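Local structure of NDP-N-acetyl-D-galactosaminuronic acid dehydrogenase (Methanosarcina mazei Go1, 3G79) at residues A237-R242 against G291-K296. The protein probably oxidises UDP-N-acetyl-mannosamine to the corresponding uronic acid, using two molecules of NAD+ in turn. Residues are numbered along the deposited sequence; the frame is centred on the assembly and turned at random.
Sequences AENTFR and GHCLTK
Asn239 turns a flat face of its carboxamide toward Cys293, whose CB sits over that face rather than at an edge, with ND2 of Asn239 3.2 Å from CB of Cys293. The sulfur is on the same side but past the nitrogen end of the amide, SG of Cys293 lying 3.7 Å from ND2 of Asn239. Setting CG of Asn239 beside the backbone N (chi1 -63°) swings the amide out from helix 228-258 to meet the first turn of helix 293-305. ND2 also gives a hydrogen bond to the carboxylate of Asp297, further along that second helix, which helps fix how the amide is rotated. With an alanine here Asp297 would probably lose that donor and one side of Cys293 its cover.

The next residue, Leu294, pushes a single methyl against helix 228-258: its CD2 lies 3.4 Å from the carbonyl O of Asn239 and 3.6 Å from CG of Arg242, one turn on. Arg242 offers the aliphatic base of its chain, and the bend at chi3 (-84°) carries the guanidinium away from the leucine. Lys235 of the same long helix also touches Cys293.

The contact thus joins two helices of the central domain through a methyl packed on a carbonyl and methylenes, and a side where amide, lysine and thiol meet. UDP-glucose dehydrogenases of this family work through a cysteine thioester; Cys293, in the GGHC sequence, is probably the counterpart of that cysteine.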
# COMPACT_ATOMS: atom_id res chain seq x y z
N ALA A 237 -2.86 3.94 -12.53
CA ALA A 237 -2.26 3.17 -11.44
C ALA A 237 -2.04 3.98 -10.19
O ALA A 237 -2.17 3.45 -9.08
CB ALA A 237 -0.96 2.53 -11.85
N GLU A 238 -1.72 5.27 -10.32
CA GLU A 238 -1.50 6.02 -9.07
C GLU A 238 -2.79 6.24 -8.30
O GLU A 238 -2.80 6.14 -7.08
CB GLU A 238 -0.61 7.28 -9.19
CG GLU A 238 -0.72 8.11 -10.42
CD GLU A 238 0.54 8.95 -10.70
OE1 GLU A 238 1.66 8.41 -10.79
OE2 GLU A 238 0.40 10.16 -10.88
N ASN A 239 -3.88 6.47 -9.00
CA ASN A 239 -5.15 6.62 -8.34
C ASN A 239 -5.69 5.29 -7.84
O ASN A 239 -6.14 5.19 -6.72
CB ASN A 239 -6.11 7.30 -9.28
CG ASN A 239 -5.65 8.69 -9.61
OD1 ASN A 239 -5.24 9.43 -8.72
ND2 ASN A 239 -5.68 9.06 -10.89
N THR A 240 -5.61 4.26 -8.66
CA THR A 240 -5.97 2.90 -8.27
C THR A 240 -5.27 2.41 -6.95
O THR A 240 -5.92 1.94 -6.00
CB THR A 240 -5.71 1.98 -9.49
OG1 THR A 240 -6.69 2.28 -10.51
CG2 THR A 240 -5.78 0.49 -9.11
N PHE A 241 -3.94 2.56 -6.89
CA PHE A 241 -3.18 2.08 -5.75
C PHE A 241 -3.55 2.86 -4.50
O PHE A 241 -3.71 2.27 -3.44
CB PHE A 241 -1.68 2.12 -6.05
CG PHE A 241 -1.19 0.89 -6.73
CD1 PHE A 241 -1.89 0.35 -7.81
CD2 PHE A 241 -0.07 0.22 -6.28
CE1 PHE A 241 -1.46 -0.81 -8.43
CE2 PHE A 241 0.36 -0.95 -6.89
CZ PHE A 241 -0.32 -1.46 -7.96
N ARG A 242 -3.74 4.18 -4.66
CA ARG A 242 -4.24 5.03 -3.56
C ARG A 242 -5.62 4.56 -3.13
O ARG A 242 -5.84 4.33 -1.95
CB ARG A 242 -4.26 6.57 -3.90
CG ARG A 242 -5.14 7.39 -2.92
CD ARG A 242 -4.82 8.90 -2.80
NE ARG A 242 -3.74 9.08 -1.85
CZ ARG A 242 -3.77 9.85 -0.76
NH1 ARG A 242 -4.83 10.60 -0.47
NH2 ARG A 242 -2.69 9.86 0.02
N GLY A 291 -14.30 12.34 -5.74
CA GLY A 291 -13.43 12.86 -6.82
C GLY A 291 -13.69 12.16 -8.14
O GLY A 291 -14.62 11.36 -8.24
N HIS A 292 -12.89 12.44 -9.16
CA HIS A 292 -13.05 11.77 -10.43
C HIS A 292 -12.10 10.60 -10.52
O HIS A 292 -12.53 9.44 -10.61
CB HIS A 292 -12.79 12.71 -11.60
CG HIS A 292 -13.85 13.74 -11.77
ND1 HIS A 292 -15.17 13.41 -11.97
CD2 HIS A 292 -13.78 15.09 -11.78
CE1 HIS A 292 -15.88 14.53 -12.08
NE2 HIS A 292 -15.06 15.56 -11.98
N CYS A 293 -10.81 10.93 -10.50
CA CYS A 293 -9.70 9.98 -10.62
C CYS A 293 -9.88 8.75 -9.73
O CYS A 293 -10.12 7.67 -10.24
CB CYS A 293 -8.36 10.70 -10.33
SG CYS A 293 -7.98 11.89 -11.64
N LEU A 294 -9.81 8.96 -8.43
CA LEU A 294 -9.95 7.92 -7.42
C LEU A 294 -11.14 6.98 -7.56
O LEU A 294 -11.05 5.83 -7.17
CB LEU A 294 -9.98 8.57 -6.02
CG LEU A 294 -8.65 8.76 -5.30
CD1 LEU A 294 -8.85 9.52 -3.98
CD2 LEU A 294 -8.02 7.40 -5.03
N THR A 295 -12.27 7.48 -8.09
CA THR A 295 -13.48 6.68 -8.25
C THR A 295 -13.59 6.02 -9.64
O THR A 295 -14.40 5.12 -9.85
CB THR A 295 -14.79 7.54 -7.98
OG1 THR A 295 -14.77 8.75 -8.73
CG2 THR A 295 -14.94 7.91 -6.53
N LYS A 296 -12.80 6.44 -10.61
CA LYS A 296 -13.08 6.08 -12.00
C LYS A 296 -11.93 5.40 -12.68
O LYS A 296 -12.13 4.67 -13.65
CB LYS A 296 -13.46 7.31 -12.81
CG LYS A 296 -14.91 7.53 -12.81
CD LYS A 296 -15.24 8.96 -12.52
CE LYS A 296 -14.98 9.88 -13.71
NZ LYS A 296 -16.03 10.95 -13.71